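Local coordinates for protein putative 5-carboxymethyl-2-hydroxymuconate isomerase (Pseudomonas aeruginosa, PDB 3E6Q) that probably acts as a 5-carboxymethyl-2-hydroxymuconate delta-isomerase and assembles as a trimer, at residues 43-48 against 106-111; 71-76 against 80-85. One frame throughout, in Å; residues are numbered along the deposited sequence. Where two conformers were deposited one is given.

Contact 1. Residues 43-48 against 106-111; sequences LEQANA and CEVLAG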
# COMPACT_ATOMS: atom_id res chain seq x y z
N LEU A 43 6.68 16.34 -1.84
CA LEU A 43 5.22 16.21 -2.07
C LEU A 43 4.68 17.41 -2.82
O LEU A 43 3.87 17.24 -3.74
CB LEU A 43 4.45 15.96 -0.76
CG LEU A 43 4.74 14.63 -0.09
CD1 LEU A 43 4.18 14.59 1.35
CD2 LEU A 43 4.26 13.44 -0.94
N GLU A 44 5.09 18.61 -2.45
CA GLU A 44 4.66 19.82 -3.14
C GLU A 44 5.07 19.78 -4.62
O GLU A 44 4.27 20.14 -5.52
CB GLU A 44 5.23 21.05 -2.44
CG GLU A 44 4.57 21.35 -1.11
CD GLU A 44 5.29 22.43 -0.28
OE1 GLU A 44 6.22 23.09 -0.80
OE2 GLU A 44 4.92 22.62 0.91
N GLN A 45 6.30 19.36 -4.90
CA GLN A 45 6.75 19.30 -6.29
C GLN A 45 5.98 18.25 -7.08
O GLN A 45 5.67 18.44 -8.27
CB GLN A 45 8.25 18.96 -6.34
CG GLN A 45 9.13 20.11 -5.86
CD GLN A 45 10.59 19.75 -6.01
OE1 GLN A 45 10.93 18.98 -6.88
NE2 GLN A 45 11.43 20.32 -5.19
N ALA A 46 5.70 17.11 -6.43
CA ALA A 46 4.94 16.01 -7.07
C ALA A 46 3.52 16.50 -7.39
O ALA A 46 3.01 16.29 -8.49
CB ALA A 46 4.89 14.76 -6.14
N ASN A 47 2.88 17.14 -6.41
CA ASN A 47 1.51 17.63 -6.62
C ASN A 47 1.46 18.67 -7.72
O ASN A 47 0.52 18.67 -8.53
CB ASN A 47 0.96 18.19 -5.31
CG ASN A 47 0.60 17.10 -4.31
OD1 ASN A 47 0.99 15.94 -4.48
ND2 ASN A 47 -0.16 17.48 -3.27
N ALA A 48 2.46 19.56 -7.74
CA ALA A 48 2.59 20.59 -8.80
C ALA A 48 2.70 19.95 -10.20
O ALA A 48 2.04 20.39 -11.17
CB ALA A 48 3.79 21.53 -8.51
N CYS A 106 8.41 10.44 -12.14
CA CYS A 106 9.75 9.84 -12.07
C CYS A 106 10.84 10.91 -12.18
O CYS A 106 11.82 10.88 -11.44
CB CYS A 106 9.89 8.76 -13.10
SG CYS A 106 11.37 7.72 -12.71
N GLU A 107 10.61 11.90 -13.05
CA GLU A 107 11.53 13.03 -13.18
C GLU A 107 11.62 13.85 -11.88
O GLU A 107 12.74 14.23 -11.43
CB GLU A 107 11.06 13.92 -14.34
CG GLU A 107 11.83 15.22 -14.51
CD GLU A 107 13.22 15.05 -15.07
OE1 GLU A 107 13.91 16.10 -15.15
OE2 GLU A 107 13.64 13.92 -15.43
N VAL A 108 10.47 14.12 -11.26
CA VAL A 108 10.46 14.83 -9.99
C VAL A 108 11.24 14.04 -8.90
O VAL A 108 12.09 14.62 -8.17
CB VAL A 108 9.00 15.08 -9.51
CG1 VAL A 108 8.98 15.63 -8.10
CG2 VAL A 108 8.26 16.07 -10.49
N LEU A 109 10.89 12.77 -8.73
CA LEU A 109 11.51 11.92 -7.72
C LEU A 109 13.02 11.83 -7.95
O LEU A 109 13.82 12.02 -7.03
CB LEU A 109 10.92 10.51 -7.76
CG LEU A 109 9.49 10.28 -7.34
CD1 LEU A 109 9.28 8.75 -7.37
CD2 LEU A 109 9.20 10.83 -5.94
N ALA A 110 13.43 11.55 -9.19
CA ALA A 110 14.87 11.37 -9.49
C ALA A 110 15.64 12.67 -9.18
O ALA A 110 16.77 12.63 -8.61
CB ALA A 110 15.08 10.93 -10.95
N GLY A 111 15.01 13.80 -9.50
CA GLY A 111 15.57 15.13 -9.23
C GLY A 111 15.82 15.42 -7.75
O GLY A 111 16.73 16.20 -7.40
O HOH W 1 12.83 17.10 -8.02
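V108 pushes its isopropyl group from helix 95-112 against Q45 and A46 on helix 39-52, meeting the side chain of one and the backbone of the other. The branch that does most of the touching is CG1, set anti to its own backbone nitrogen (chi1 171°), which sends it across the gap to lie 3.8 Å from Q45 CB. The same methyl comes within 4.0 Å of A46 N, while CG2, on the other arm, faces Q45 O at a looser 4.2 Å. A46 contributes little bulk: its CB stays 4.6 Å from V108 CG1, and a side chain this small lets the helices come close, with A46 and V108 CA atoms 6.4 Å apart. L42 and A49 also touch V108, so it sits as a knob in a hole lined by L42, Q45, A46 and A49.

Q45 closes the outer margin. Its chain runs extended past V108, and no direct hydrogen bond joins the segments; a water does so instead, giving one proton to Q45 OE1 (2.9 Å) and the other to V108 O (2.6 Å). The amide's other end, NE2, is held by E41 within its own helix, which helps fix how the amide is turned toward the water.

These are the helices of two beta-alpha-beta units, side by side on one face of the four-stranded sheet, as in the tautomerase-like CHMI family. A46 and L43 rest on strand 24-30, L43 also reaches strand 62-73, and C106 and L109 cover strand 121-130.

Contact 2. Residues 71-76 against 80-85; sequences YRQGTA and RAYLHA. With FMT (formic acid), chain P; FMT (formic acid), chain N.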
# COMPACT_ATOMS: atom_id res chain seq x y z
N TYR A 71 14.16 -2.41 5.51
CA TYR A 71 14.17 -2.58 4.05
C TYR A 71 15.37 -3.40 3.67
O TYR A 71 16.42 -3.41 4.38
CB TYR A 71 14.17 -1.20 3.33
CG TYR A 71 15.36 -0.38 3.71
CD1 TYR A 71 15.35 0.42 4.87
CD2 TYR A 71 16.54 -0.48 3.00
CE1 TYR A 71 16.46 1.07 5.28
CE2 TYR A 71 17.68 0.25 3.41
CZ TYR A 71 17.61 1.01 4.57
OH TYR A 71 18.76 1.59 4.98
N ARG A 72 15.26 -4.05 2.52
CA ARG A 72 16.43 -4.69 1.92
C ARG A 72 16.25 -4.81 0.41
O ARG A 72 15.20 -5.17 -0.06
CB ARG A 72 16.71 -6.07 2.53
CG ARG A 72 18.10 -6.53 2.20
CD ARG A 72 18.36 -8.01 2.51
NE ARG A 72 19.78 -8.35 2.25
CZ ARG A 72 20.75 -8.47 3.15
NH1 ARG A 72 22.00 -8.76 2.75
NH2 ARG A 72 20.51 -8.30 4.45
N GLN A 73 17.28 -4.40 -0.31
CA GLN A 73 17.35 -4.50 -1.75
C GLN A 73 18.33 -5.63 -2.11
O GLN A 73 19.53 -5.58 -1.81
CB GLN A 73 17.78 -3.18 -2.34
CG GLN A 73 17.81 -3.15 -3.85
CD GLN A 73 18.06 -1.73 -4.37
OE1 GLN A 73 18.10 -0.78 -3.59
NE2 GLN A 73 18.22 -1.60 -5.64
N GLY A 74 17.78 -6.68 -2.69
CA GLY A 74 18.54 -7.84 -3.04
C GLY A 74 19.03 -8.67 -1.87
O GLY A 74 18.48 -8.64 -0.77
N THR A 75 20.10 -9.39 -2.13
CA THR A 75 20.72 -10.25 -1.12
C THR A 75 22.17 -9.86 -0.83
O THR A 75 22.68 -10.17 0.26
CB THR A 75 20.69 -11.72 -1.58
OG1 THR A 75 21.38 -11.82 -2.83
CG2 THR A 75 19.23 -12.21 -1.75
N ALA A 76 22.85 -9.23 -1.78
CA ALA A 76 24.28 -8.91 -1.60
C ALA A 76 24.53 -7.99 -0.43
O ALA A 76 23.69 -7.17 -0.06
CB ALA A 76 24.90 -8.32 -2.89
N ARG A 80 22.39 -0.12 0.05
CA ARG A 80 21.60 0.36 -1.06
C ARG A 80 20.40 1.12 -0.55
O ARG A 80 19.86 0.78 0.50
CB ARG A 80 21.09 -0.82 -1.90
CG ARG A 80 22.19 -1.60 -2.59
CD ARG A 80 21.60 -2.86 -3.20
NE ARG A 80 22.60 -3.54 -4.04
CZ ARG A 80 22.60 -4.85 -4.30
NH1 ARG A 80 21.73 -5.64 -3.72
NH2 ARG A 80 23.52 -5.38 -5.09
N ALA A 81 19.99 2.11 -1.31
CA ALA A 81 18.81 2.94 -1.02
C ALA A 81 17.94 2.95 -2.27
O ALA A 81 18.43 2.80 -3.39
CB ALA A 81 19.19 4.36 -0.64
N TYR A 82 16.63 3.10 -2.06
CA TYR A 82 15.72 3.16 -3.15
C TYR A 82 14.53 4.06 -2.80
O TYR A 82 14.30 4.38 -1.62
CB TYR A 82 15.25 1.78 -3.66
CG TYR A 82 14.44 0.97 -2.71
CD1 TYR A 82 13.08 1.20 -2.51
CD2 TYR A 82 15.07 -0.09 -2.00
CE1 TYR A 82 12.32 0.39 -1.63
CE2 TYR A 82 14.32 -0.88 -1.08
CZ TYR A 82 12.95 -0.61 -0.91
OH TYR A 82 12.21 -1.38 -0.05
N LEU A 83 13.87 4.53 -3.86
CA LEU A 83 12.76 5.49 -3.80
C LEU A 83 11.70 5.01 -4.81
O LEU A 83 11.98 4.74 -5.98
CB LEU A 83 13.27 6.88 -4.17
CG LEU A 83 12.33 8.07 -4.19
CD1 LEU A 83 11.64 8.30 -2.85
CD2 LEU A 83 13.10 9.35 -4.65
N HIS A 84 10.47 4.90 -4.31
CA HIS A 84 9.33 4.39 -5.11
C HIS A 84 8.06 5.20 -4.89
O HIS A 84 7.78 5.64 -3.76
CB HIS A 84 9.08 2.93 -4.76
CG HIS A 84 7.93 2.32 -5.50
ND1 HIS A 84 7.97 2.06 -6.86
CD2 HIS A 84 6.71 1.94 -5.07
CE1 HIS A 84 6.81 1.53 -7.23
NE2 HIS A 84 6.02 1.47 -6.17
N ALA A 85 7.30 5.39 -5.95
CA ALA A 85 5.99 6.00 -5.85
C ALA A 85 4.96 5.12 -6.53
O ALA A 85 5.23 4.43 -7.51
CB ALA A 85 5.98 7.37 -6.46
C FMT P . 3.87 -0.65 -5.56
O1 FMT P . 3.58 0.33 -6.21
O2 FMT P . 4.16 -0.50 -4.35
C FMT N . 21.32 -10.04 7.50
O1 FMT N . 20.44 -9.88 8.44
O2 FMT N . 21.96 -9.08 6.89
O HOH W 2 19.13 1.17 -5.55
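Q73 and R80 cross at about a right angle, the aliphatic part of each lying against the other. Q73 has its CG anti to the backbone nitrogen (chi1 -177°) and stays extended, which carries OE1 to 3.4 Å from R80 CB and on to the ring edge of Y82, 3.5 Å from CD2. The amide stands steeply to that ring. R80 runs out extended past Q73, and its NH1 donates to Q73 O at 2.9 Å (148° at the hydrogen); the carbonyl oxygen lies in the guanidinium plane, but the donor comes from above the carbonyl plane. On the other flank, the Y71 ring presents its edge to R80 O, 3.7 Å from CE2, and Y71 CB sits 3.9 Å from Y82 OH.

These residues bracket the connection that joins the two beta-alpha-beta units of the fold. Strand segments 71-73 and 82-85 run at 103° to each other, and 71-73 forms an antiparallel ladder with a strand of the third subunit, carrying the sheet across the interface.

Further out, Q73 NE2 is taken by A59 O of the third subunit and by a water that also lies within bonding distance of A81 O. R80 is gripped by salt bridges to E119 and to E58 of the third subunit. H84 NE2 donates to O1 of a formate, probably from the crystallisation liquor, at 2.7 Å, its ND1 being held by S124.

In the fold
The centre of contact 1 lies about 8 Å from the centre of the chain, that of contact 2 about 16 Å, yet they touch: L109 packs on L83 and A85. Both are partly buried, contact 1 with its Q45 margin partly exposed, contact 2 farther out but with the third subunit against it. The first joins two helices over the sheet by a valine set against an alanine and the aliphatic part of a glutamine, with a single water; the second joins two strand ends through charge, amide and aromatic edges, with more than three times the buried surface. Across the trimer, E44 and N47 bond R72 and G74 of the second subunit, and G74 here receives N47 of the third.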